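Local coordinates for protein PTHB1 (Homo sapiens, PDB 4YD8) that forms part of the BBSome, a coat complex thought to sort specific membrane proteins to the primary cilium, and begins with a seven-bladed beta-propeller, at residues D12-L18 and G356-Y362; C28-A32 and K43-F49; G51-S57 and D71-D77; H332-R338 and I349-D354. All coordinates share one frame; numbering follows the deposited sequence.

How the contacts relate
All four contacts pair antiparallel strands in two adjoining blades of the N-terminal beta-propeller. Contacts 1 and 4 share one blade, where strands 348-353 and 357-362 are neighbours; contacts 2 and 3 share the next, through strands 43-47 and 52-56. Nearer the middle of the propeller, contacts 2 and 4 are buried and mostly aliphatic, and they touch each other through Leu-31, Arg-338 and Val-350. Contacts 1 and 3 lie farther out and are partly buried, with aromatic stacking in the former and a salt bridge in the latter. These two meet where Trp-14 packs on Phe-56 and bonds to Asp-71. Contacts 1, 3 and 4 each contain a classic beta bulge, whereas contact 2 stays in regular register.

Contact 1. Residues D12-L18 and G356-Y362; sequences DWWSTIL and GHLQCSY
Strand 12-17 runs antiparallel to strand 357-362, the axes of the paired segments 4.6 Å apart and inclined at 165°. Thr-16 and Leu-358 bond in both directions, Thr-16 N lying 2.8 Å from Leu-358 O. Farther along, a classic beta bulge shifts the register: Trp-13 and Trp-14 both face Cys-360, whose O accepts from Trp-13 N at 3.0 Å while its N donates to Trp-14 O at 2.8 Å. The bulge directs Trp-13 toward the partner strand, and with CG lodged between its backbone N and carbonyl carbon (chi1 56°) the indole is sandwiched. Cys-360 CB presses on one face, 3.6 Å from Trp-13 CE2. Over the opposite face Tyr-362 makes an offset stack on the five-membered ring, the planes 20° apart and Trp-13 CD1 above the middle of the phenol ring. With an alanine at Trp-13, Tyr-362 would probably lose its stacking partner and be freer to turn, and Cys-360 CB would lose its cover. The pairing closes the propeller ring: the N-terminal strand supplies the outer strand of the last blade, the velcro closure of many beta-propellers. Trp-14 presents its edge to Leu-358, Trp-14 CZ3 lying 3.9 Å from Leu-358 CD2, while its NE1 bonds to Asp-71 of the next blade. On the other face Ile-17 CD1 lies 3.4 Å from His-357 CE1, and a water joins His-357 ND1 to Thr-16 O.

Contact 2. Residues C28-A32 and K43-F49; sequences CLCLA and KIIVGSF
A beta hairpin supplies the two inner strands of the propeller's first blade, and strands 29-32 and 43-47 are its antiparallel arms, inclined at 157°. Cys-30 and Ile-45 exchange backbone bonds in both directions, each N 2.8 Å from the other residue's O. Lys-43 N reaches Ala-32 O at 2.8 Å, coming from above the carbonyl plane (49° out of it), whereas Gly-47 N meets Cys-28 O in the carbonyl plane. Leu-29, Leu-31, Ile-44 and Val-46 share one face. With its CG anti to the backbone N (chi1 174°), Leu-29 sets CD1 3.7 Å from both Ile-44 CG2 and Val-46 CG2, in a cluster that meets Val-350 and Leu-352 of the adjoining blade. The reverse face carries Cys-30, Ala-32 and Ile-45 against Val-87 of the following blade; here Ile-45 CD1 reaches across to 3.7 Å from Cys-30 O. Beyond the paired strands, Cys-28 SG approaches the Phe-49 ring obliquely, 3.6 Å from CE1. The same sulfur lies 3.3 Å from Gly-47 O, a buried carbonyl with no hydrogen-bond partner in the model. At the other end Lys-43 NZ is taken up by Gln-41 O and by a salt bridge to Asp-35. With polar bonding across the hairpin confined to the backbone, Leu-29, Leu-31, Ile-44, Ile-45 and Val-46 pack as apolar surfaces against the blades on both sides.

Contact 3. Residues G51-S57 and D71-D77; sequences GYLRIFS and DLLLEVD
Phe-56 receives Leu-72 CD1 over one face, a CH-pi contact 3.8 Å from the ring centroid, and meets Trp-14 edge to face. The Tyr-52 ring has the Asp-77 carboxylate over one face, displaced toward the rim, with Asp-77 CB 3.8 Å from Tyr-52 CE1. Between them lies the guanidinium of Arg-54, with Tyr-52 CB over one of its faces and Glu-75 at its edge. Arg-54 NE donates to Glu-75 OE1 at 2.9 Å in a salt bridge; the bond stays near the guanidinium plane but meets the carboxylate from above, the two planes being 82° apart. Arg-54 is extended from CG to NE and runs alongside Glu-75, while a water in the guanidinium plane links NH2 to the same OE1. NH2 also forms a salt bridge with Glu-22, so a leucine in place of Arg-54 would probably leave both glutamates without their shared positive mate. These strands form the outer half of a four-stranded propeller blade, where a classic beta bulge sets Leu-73 and Leu-74 both opposite Ile-55. Ile-55 O takes Leu-73 N at 2.8 Å and, weakly, Leu-74 N at 3.3 Å. The bulged Leu-73 brings CD1 to 3.8 Å from Ser-57 CB, and on the face of Ile-55 and Leu-74, Leu-53 CB lies 3.8 Å from Val-76 CG1.

Contact 4. Residues H332-R338 and I349-D354; sequences HIPVAVR and IVTLSD
Leu-352 O is gripped by two backbone donors, Val-335 N at 2.7 Å and Ala-336 N at 3.3 Å, both in its carbonyl plane. This is a classic beta bulge, placed where the chain turns a corner into the inner hairpin of the propeller's last blade. Past it the pairing becomes regular: Leu-352 N returns a bond to Ala-336 O, and Arg-338 and Val-350 bond in both directions. The bulge points Val-335 toward the other strand, its CG1 3.5 Å from Asp-354 CB, the two side chains crossing at about a right angle. Before the corner, a water bridges the two segments by donating to Ile-333 O at 2.6 Å and accepting from Asp-354 N, while Ser-353 CB rests 3.3 Å from Ile-333 O. Val-337 holds CG2 anti to its backbone N, which brings that methyl 3.9 Å from Ile-349 CG2 on the face turned to strand 291-298. The opposite face, with Ala-336 and Val-350, packs against Leu-29 and Leu-31 of the first blade. There the Arg-338 chain bends at chi2 (-75°), and its NH1 donates to Val-337 O at 2.9 Å from 44° above the carbonyl plane.

Contact 1. Residues D12-L18 and G356-Y362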
# COMPACT_ATOMS: atom_id res chain seq x y z
N ASP A 12 1.38 -0.04 21.97
CA ASP A 12 2.49 -0.53 21.16
C ASP A 12 3.15 -1.74 21.80
O ASP A 12 3.11 -1.92 23.03
CB ASP A 12 3.52 0.57 20.96
CG ASP A 12 4.11 1.06 22.27
OD1 ASP A 12 3.32 1.47 23.12
OD2 ASP A 12 5.35 1.02 22.44
N TRP A 13 3.75 -2.58 20.97
CA TRP A 13 4.44 -3.74 21.50
C TRP A 13 5.76 -4.00 20.80
O TRP A 13 6.45 -4.97 21.13
CB TRP A 13 3.53 -4.99 21.43
CG TRP A 13 3.01 -5.33 20.06
CD1 TRP A 13 1.85 -4.89 19.48
CD2 TRP A 13 3.62 -6.21 19.11
NE1 TRP A 13 1.71 -5.43 18.22
CE2 TRP A 13 2.77 -6.25 17.98
CE3 TRP A 13 4.80 -6.97 19.11
CZ2 TRP A 13 3.07 -7.02 16.85
CZ3 TRP A 13 5.09 -7.73 17.99
CH2 TRP A 13 4.24 -7.75 16.87
N TRP A 14 6.13 -3.13 19.86
CA TRP A 14 7.39 -3.28 19.12
C TRP A 14 7.68 -2.04 18.30
O TRP A 14 6.79 -1.51 17.63
CB TRP A 14 7.35 -4.49 18.20
CG TRP A 14 8.64 -4.80 17.47
CD1 TRP A 14 9.64 -5.62 17.90
CD2 TRP A 14 9.04 -4.34 16.16
NE1 TRP A 14 10.64 -5.68 16.96
CE2 TRP A 14 10.30 -4.91 15.89
CE3 TRP A 14 8.46 -3.49 15.22
CZ2 TRP A 14 10.99 -4.67 14.70
CZ3 TRP A 14 9.14 -3.26 14.03
CH2 TRP A 14 10.39 -3.84 13.79
N SER A 15 8.92 -1.57 18.33
CA SER A 15 9.32 -0.51 17.42
C SER A 15 10.79 -0.65 17.06
O SER A 15 11.57 -1.28 17.77
CB SER A 15 9.04 0.87 18.03
OG SER A 15 9.97 1.19 19.05
N THR A 16 11.16 -0.07 15.93
CA THR A 16 12.56 0.02 15.57
C THR A 16 12.78 1.30 14.79
O THR A 16 11.83 1.98 14.40
CB THR A 16 13.04 -1.21 14.75
OG1 THR A 16 14.47 -1.29 14.78
CG2 THR A 16 12.57 -1.13 13.30
N ILE A 17 14.05 1.64 14.59
CA ILE A 17 14.40 2.75 13.73
C ILE A 17 15.21 2.20 12.57
O ILE A 17 16.20 1.49 12.79
CB ILE A 17 15.18 3.84 14.49
CG1 ILE A 17 14.30 4.43 15.59
CG2 ILE A 17 15.64 4.94 13.55
CD1 ILE A 17 15.01 5.48 16.45
N LEU A 18 14.78 2.50 11.35
CA LEU A 18 15.37 1.92 10.15
C LEU A 18 16.57 2.71 9.64
O LEU A 18 16.42 3.80 9.09
CB LEU A 18 14.32 1.85 9.04
CG LEU A 18 13.09 1.01 9.37
CD1 LEU A 18 12.14 0.99 8.19
CD2 LEU A 18 13.53 -0.39 9.72
N GLY A 356 11.85 6.85 9.24
CA GLY A 356 12.16 5.46 9.50
C GLY A 356 11.79 4.91 10.86
O GLY A 356 12.29 3.86 11.25
N HIS A 357 10.91 5.59 11.58
CA HIS A 357 10.37 5.01 12.80
C HIS A 357 9.27 4.02 12.42
O HIS A 357 8.29 4.37 11.77
CB HIS A 357 9.83 6.08 13.75
CG HIS A 357 10.91 6.96 14.31
ND1 HIS A 357 11.53 6.70 15.51
CD2 HIS A 357 11.49 8.08 13.82
CE1 HIS A 357 12.44 7.64 15.74
NE2 HIS A 357 12.43 8.48 14.73
N LEU A 358 9.48 2.76 12.80
CA LEU A 358 8.57 1.69 12.45
C LEU A 358 8.00 1.10 13.74
O LEU A 358 8.77 0.68 14.62
CB LEU A 358 9.29 0.62 11.63
CG LEU A 358 8.49 -0.59 11.13
CD1 LEU A 358 7.41 -0.15 10.14
CD2 LEU A 358 9.42 -1.61 10.51
N GLN A 359 6.68 1.05 13.86
CA GLN A 359 6.06 0.64 15.12
C GLN A 359 4.85 -0.28 14.93
O GLN A 359 4.02 -0.05 14.04
CB GLN A 359 5.62 1.88 15.91
CG GLN A 359 4.89 1.55 17.24
CD GLN A 359 4.73 2.76 18.11
OE1 GLN A 359 3.97 3.67 17.79
NE2 GLN A 359 5.44 2.79 19.24
N CYS A 360 4.74 -1.29 15.78
CA CYS A 360 3.56 -2.15 15.80
C CYS A 360 2.75 -1.85 17.05
O CYS A 360 3.32 -1.73 18.14
CB CYS A 360 3.93 -3.65 15.80
SG CYS A 360 4.87 -4.19 14.37
N SER A 361 1.44 -1.77 16.89
CA SER A 361 0.56 -1.54 18.04
C SER A 361 -0.75 -2.30 17.90
O SER A 361 -1.09 -2.78 16.81
CB SER A 361 0.29 -0.04 18.21
OG SER A 361 -0.29 0.49 17.05
N TYR A 362 -1.47 -2.41 19.01
CA TYR A 362 -2.77 -3.05 19.02
C TYR A 362 -3.87 -1.99 19.01
O TYR A 362 -3.67 -0.86 19.46
CB TYR A 362 -2.95 -3.93 20.26
CG TYR A 362 -1.93 -5.04 20.45
CD1 TYR A 362 -1.83 -6.09 19.55
CD2 TYR A 362 -1.13 -5.07 21.59
CE1 TYR A 362 -0.91 -7.12 19.75
CE2 TYR A 362 -0.23 -6.10 21.81
CZ TYR A 362 -0.12 -7.12 20.89
OH TYR A 362 0.78 -8.13 21.13
O HOH W 1 10.60 3.82 16.31

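Contact 2. Residues C28-A32 and K43-F49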
# COMPACT_ATOMS: atom_id res chain seq x y z
N CYS A 28 6.38 2.73 0.60
CA CYS A 28 7.57 2.05 1.10
C CYS A 28 7.25 0.94 2.10
O CYS A 28 8.15 0.21 2.49
CB CYS A 28 8.52 3.05 1.78
SG CYS A 28 9.38 4.13 0.60
N LEU A 29 6.00 0.85 2.54
CA LEU A 29 5.59 -0.12 3.57
C LEU A 29 4.63 -1.18 3.00
O LEU A 29 3.61 -0.83 2.40
CB LEU A 29 4.93 0.61 4.74
CG LEU A 29 4.33 -0.30 5.82
CD1 LEU A 29 5.43 -1.11 6.51
CD2 LEU A 29 3.52 0.54 6.83
N CYS A 30 4.95 -2.45 3.21
CA CYS A 30 4.08 -3.51 2.77
C CYS A 30 3.96 -4.56 3.87
O CYS A 30 4.94 -4.89 4.53
CB CYS A 30 4.61 -4.13 1.47
SG CYS A 30 3.55 -5.39 0.77
N LEU A 31 2.74 -5.03 4.08
CA LEU A 31 2.46 -6.09 5.05
C LEU A 31 1.91 -7.31 4.32
O LEU A 31 0.79 -7.25 3.80
CB LEU A 31 1.45 -5.62 6.10
CG LEU A 31 1.84 -5.28 7.54
CD1 LEU A 31 0.58 -4.91 8.33
CD2 LEU A 31 2.58 -6.44 8.22
N ALA A 32 2.66 -8.40 4.28
CA ALA A 32 2.21 -9.55 3.49
C ALA A 32 2.92 -10.83 3.88
O ALA A 32 4.00 -10.79 4.48
CB ALA A 32 2.43 -9.28 1.98
N LYS A 43 4.56 -10.49 7.19
CA LYS A 43 5.86 -9.94 7.55
C LYS A 43 5.82 -8.47 7.16
O LYS A 43 5.05 -8.09 6.30
CB LYS A 43 7.01 -10.65 6.84
CG LYS A 43 7.31 -12.03 7.41
CD LYS A 43 6.31 -13.05 6.93
CE LYS A 43 6.38 -14.32 7.77
NZ LYS A 43 5.28 -15.22 7.36
N ILE A 44 6.66 -7.66 7.81
CA ILE A 44 6.75 -6.24 7.45
C ILE A 44 7.86 -6.10 6.42
O ILE A 44 9.00 -6.52 6.67
CB ILE A 44 7.07 -5.36 8.66
CG1 ILE A 44 6.04 -5.56 9.78
CG2 ILE A 44 7.13 -3.89 8.27
CD1 ILE A 44 6.48 -4.90 11.06
N ILE A 45 7.53 -5.54 5.26
CA ILE A 45 8.54 -5.26 4.24
C ILE A 45 8.65 -3.76 4.08
O ILE A 45 7.64 -3.10 3.85
CB ILE A 45 8.20 -5.89 2.87
CG1 ILE A 45 7.96 -7.39 3.00
CG2 ILE A 45 9.32 -5.56 1.85
CD1 ILE A 45 6.52 -7.79 2.97
N VAL A 46 9.86 -3.23 4.21
CA VAL A 46 10.07 -1.80 4.04
C VAL A 46 11.26 -1.53 3.13
O VAL A 46 12.35 -2.07 3.35
CB VAL A 46 10.32 -1.08 5.39
CG1 VAL A 46 10.48 0.43 5.15
CG2 VAL A 46 9.16 -1.30 6.36
N GLY A 47 11.04 -0.70 2.11
CA GLY A 47 12.14 -0.25 1.27
C GLY A 47 12.41 1.22 1.56
O GLY A 47 11.50 1.95 1.92
N SER A 48 13.67 1.65 1.43
CA SER A 48 13.98 3.05 1.69
C SER A 48 14.55 3.76 0.46
O SER A 48 15.02 3.11 -0.48
CB SER A 48 14.95 3.19 2.87
OG SER A 48 16.30 3.03 2.50
N PHE A 49 14.50 5.08 0.47
CA PHE A 49 15.05 5.85 -0.65
C PHE A 49 16.59 5.78 -0.60
O PHE A 49 17.25 6.26 -1.50
CB PHE A 49 14.60 7.31 -0.61
CG PHE A 49 13.11 7.52 -0.73
CD1 PHE A 49 12.28 6.52 -1.19
CD2 PHE A 49 12.56 8.74 -0.36
CE1 PHE A 49 10.92 6.73 -1.29
CE2 PHE A 49 11.21 8.97 -0.46
CZ PHE A 49 10.39 7.96 -0.92

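Contact 3. Residues G51-S57 and D71-D77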
# COMPACT_ATOMS: atom_id res chain seq x y z
N GLY A 51 18.00 2.88 -0.52
CA GLY A 51 18.31 1.67 -1.28
C GLY A 51 18.23 0.37 -0.51
O GLY A 51 18.40 -0.70 -1.09
N TYR A 52 17.96 0.44 0.79
CA TYR A 52 17.82 -0.77 1.61
C TYR A 52 16.42 -1.39 1.58
O TYR A 52 15.42 -0.69 1.68
CB TYR A 52 18.19 -0.48 3.07
CG TYR A 52 19.67 -0.27 3.27
CD1 TYR A 52 20.52 -1.36 3.46
CD2 TYR A 52 20.23 1.00 3.23
CE1 TYR A 52 21.89 -1.18 3.62
CE2 TYR A 52 21.59 1.19 3.39
CZ TYR A 52 22.41 0.10 3.58
OH TYR A 52 23.76 0.28 3.75
N LEU A 53 16.38 -2.71 1.47
CA LEU A 53 15.15 -3.48 1.61
C LEU A 53 15.25 -4.29 2.90
O LEU A 53 16.23 -5.01 3.10
CB LEU A 53 14.94 -4.40 0.39
CG LEU A 53 13.60 -5.14 0.16
CD1 LEU A 53 13.33 -6.24 1.18
CD2 LEU A 53 12.44 -4.17 0.15
N ARG A 54 14.25 -4.18 3.76
CA ARG A 54 14.26 -4.90 5.04
C ARG A 54 12.96 -5.68 5.22
O ARG A 54 11.89 -5.21 4.86
CB ARG A 54 14.46 -3.92 6.22
CG ARG A 54 15.81 -3.19 6.17
CD ARG A 54 15.91 -2.07 7.21
NE ARG A 54 17.24 -1.44 7.20
CZ ARG A 54 17.50 -0.24 6.68
NH1 ARG A 54 16.53 0.47 6.10
NH2 ARG A 54 18.73 0.25 6.72
N ILE A 55 13.07 -6.88 5.79
CA ILE A 55 11.90 -7.69 6.10
C ILE A 55 11.94 -8.09 7.57
O ILE A 55 12.95 -8.61 8.05
CB ILE A 55 11.84 -8.97 5.24
CG1 ILE A 55 11.90 -8.62 3.74
CG2 ILE A 55 10.58 -9.78 5.56
CD1 ILE A 55 11.88 -9.88 2.83
N PHE A 56 10.85 -7.83 8.29
CA PHE A 56 10.76 -8.11 9.73
C PHE A 56 9.64 -9.08 10.06
O PHE A 56 8.59 -9.08 9.43
CB PHE A 56 10.50 -6.84 10.56
CG PHE A 56 11.58 -5.79 10.47
CD1 PHE A 56 11.54 -4.84 9.46
CD2 PHE A 56 12.61 -5.75 11.41
CE1 PHE A 56 12.52 -3.86 9.38
CE2 PHE A 56 13.60 -4.78 11.33
CZ PHE A 56 13.55 -3.83 10.31
N SER A 57 9.87 -9.87 11.10
CA SER A 57 8.81 -10.64 11.75
C SER A 57 8.90 -10.31 13.23
O SER A 57 9.58 -10.99 13.98
CB SER A 57 8.98 -12.14 11.47
OG SER A 57 7.86 -12.86 11.96
N ASP A 71 14.32 -10.15 15.01
CA ASP A 71 13.11 -9.65 14.38
C ASP A 71 13.39 -9.40 12.90
O ASP A 71 12.50 -9.50 12.06
CB ASP A 71 12.64 -8.33 15.03
CG ASP A 71 12.26 -8.48 16.51
OD1 ASP A 71 11.29 -9.20 16.83
OD2 ASP A 71 12.92 -7.84 17.36
N LEU A 72 14.63 -9.05 12.60
CA LEU A 72 15.02 -8.75 11.23
C LEU A 72 15.33 -10.04 10.49
O LEU A 72 16.29 -10.73 10.80
CB LEU A 72 16.23 -7.81 11.21
CG LEU A 72 16.76 -7.42 9.83
CD1 LEU A 72 15.77 -6.50 9.14
CD2 LEU A 72 18.12 -6.77 9.95
N LEU A 73 14.50 -10.38 9.50
CA LEU A 73 14.71 -11.60 8.73
C LEU A 73 15.72 -11.38 7.63
O LEU A 73 16.48 -12.28 7.29
CB LEU A 73 13.39 -12.08 8.13
CG LEU A 73 12.27 -12.41 9.11
CD1 LEU A 73 11.08 -12.95 8.35
CD2 LEU A 73 12.74 -13.40 10.17
N LEU A 74 15.72 -10.19 7.06
CA LEU A 74 16.55 -9.92 5.91
C LEU A 74 16.77 -8.44 5.74
O LEU A 74 15.85 -7.64 5.90
CB LEU A 74 15.92 -10.50 4.64
CG LEU A 74 16.68 -10.29 3.32
CD1 LEU A 74 16.76 -11.58 2.56
CD2 LEU A 74 16.01 -9.23 2.47
N GLU A 75 18.00 -8.08 5.41
CA GLU A 75 18.33 -6.72 5.02
C GLU A 75 19.26 -6.82 3.82
O GLU A 75 20.26 -7.53 3.88
CB GLU A 75 19.00 -5.97 6.17
CG GLU A 75 19.48 -4.57 5.80
CD GLU A 75 20.16 -3.86 6.95
OE1 GLU A 75 19.46 -3.26 7.79
OE2 GLU A 75 21.41 -3.91 7.01
N VAL A 76 18.94 -6.12 2.74
CA VAL A 76 19.81 -6.11 1.57
C VAL A 76 19.92 -4.69 1.01
O VAL A 76 18.93 -3.95 0.94
CB VAL A 76 19.31 -7.09 0.47
CG1 VAL A 76 17.87 -6.83 0.12
CG2 VAL A 76 20.19 -6.99 -0.78
N ASP A 77 21.13 -4.32 0.63
CA ASP A 77 21.38 -3.07 -0.05
C ASP A 77 21.16 -3.26 -1.55
O ASP A 77 21.98 -3.87 -2.23
CB ASP A 77 22.81 -2.59 0.22
CG ASP A 77 23.08 -1.22 -0.37
OD1 ASP A 77 22.17 -0.64 -0.99
OD2 ASP A 77 24.22 -0.73 -0.22
O HOH W 2 21.00 -0.88 8.52

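Contact 4. Residues H332-R338 and I349-D354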
# COMPACT_ATOMS: atom_id res chain seq x y z
N HIS A 332 5.33 9.65 16.23
CA HIS A 332 5.84 10.21 14.98
C HIS A 332 4.75 10.29 13.92
O HIS A 332 3.79 9.52 13.96
CB HIS A 332 7.01 9.36 14.46
CG HIS A 332 8.13 9.21 15.45
ND1 HIS A 332 9.07 10.20 15.66
CD2 HIS A 332 8.45 8.20 16.29
CE1 HIS A 332 9.92 9.80 16.59
NE2 HIS A 332 9.56 8.60 16.99
N ILE A 333 4.89 11.22 12.99
CA ILE A 333 3.94 11.35 11.89
C ILE A 333 4.06 10.19 10.92
O ILE A 333 5.12 9.96 10.35
CB ILE A 333 4.14 12.67 11.12
CG1 ILE A 333 3.91 13.87 12.05
CG2 ILE A 333 3.22 12.74 9.91
CD1 ILE A 333 4.24 15.20 11.41
N PRO A 334 2.96 9.45 10.71
CA PRO A 334 2.99 8.30 9.80
C PRO A 334 2.92 8.74 8.33
O PRO A 334 2.09 9.57 7.98
CB PRO A 334 1.75 7.51 10.21
CG PRO A 334 0.78 8.59 10.71
CD PRO A 334 1.63 9.68 11.30
N VAL A 335 3.81 8.21 7.50
CA VAL A 335 3.65 8.36 6.05
C VAL A 335 2.94 7.17 5.45
O VAL A 335 2.48 7.23 4.32
CB VAL A 335 4.98 8.51 5.30
CG1 VAL A 335 5.61 9.84 5.60
CG2 VAL A 335 5.93 7.33 5.61
N ALA A 336 2.88 6.07 6.20
CA ALA A 336 2.11 4.90 5.78
C ALA A 336 1.62 4.15 7.00
O ALA A 336 2.29 4.12 8.03
CB ALA A 336 2.95 3.96 4.90
N VAL A 337 0.45 3.54 6.85
CA VAL A 337 -0.12 2.68 7.89
C VAL A 337 -0.68 1.44 7.22
O VAL A 337 -1.26 1.52 6.12
CB VAL A 337 -1.21 3.41 8.71
CG1 VAL A 337 -2.32 3.99 7.80
CG2 VAL A 337 -1.79 2.50 9.75
N ARG A 338 -0.46 0.29 7.85
CA ARG A 338 -1.02 -0.98 7.40
C ARG A 338 -1.60 -1.75 8.58
O ARG A 338 -1.22 -1.51 9.72
CB ARG A 338 0.05 -1.82 6.68
CG ARG A 338 0.55 -1.18 5.38
CD ARG A 338 -0.51 -1.34 4.30
NE ARG A 338 -0.04 -0.89 2.98
CZ ARG A 338 -0.04 0.37 2.57
NH1 ARG A 338 -0.48 1.34 3.37
NH2 ARG A 338 0.41 0.66 1.36
N ILE A 349 -1.74 -2.94 14.03
CA ILE A 349 -1.44 -1.72 13.28
C ILE A 349 0.06 -1.55 13.12
O ILE A 349 0.80 -1.66 14.10
CB ILE A 349 -1.99 -0.46 13.99
CG1 ILE A 349 -3.51 -0.50 14.08
CG2 ILE A 349 -1.57 0.83 13.25
CD1 ILE A 349 -4.06 0.70 14.84
N VAL A 350 0.50 -1.30 11.90
CA VAL A 350 1.91 -1.01 11.66
C VAL A 350 2.02 0.39 11.07
O VAL A 350 1.36 0.69 10.07
CB VAL A 350 2.57 -2.01 10.70
CG1 VAL A 350 4.05 -1.65 10.46
CG2 VAL A 350 2.41 -3.46 11.24
N THR A 351 2.81 1.26 11.69
CA THR A 351 3.05 2.60 11.14
C THR A 351 4.51 2.84 10.78
O THR A 351 5.42 2.34 11.45
CB THR A 351 2.65 3.72 12.13
OG1 THR A 351 3.37 3.56 13.36
CG2 THR A 351 1.15 3.70 12.41
N LEU A 352 4.73 3.63 9.73
CA LEU A 352 6.06 4.03 9.30
C LEU A 352 6.11 5.54 9.12
O LEU A 352 5.25 6.13 8.45
CB LEU A 352 6.42 3.34 7.98
CG LEU A 352 7.75 3.75 7.34
CD1 LEU A 352 8.94 3.29 8.19
CD2 LEU A 352 7.84 3.18 5.94
N SER A 353 7.13 6.18 9.71
CA SER A 353 7.32 7.63 9.57
C SER A 353 8.30 7.92 8.43
O SER A 353 8.98 7.02 7.94
CB SER A 353 7.83 8.24 10.88
OG SER A 353 9.17 7.86 11.13
N ASP A 354 8.42 9.18 8.02
CA ASP A 354 9.26 9.45 6.85
C ASP A 354 10.74 9.41 7.19
O ASP A 354 11.58 9.46 6.29
CB ASP A 354 8.88 10.79 6.18
CG ASP A 354 9.18 12.02 7.03
OD1 ASP A 354 9.83 11.93 8.08
OD2 ASP A 354 8.77 13.12 6.59
O HOH W 3 6.90 11.28 8.97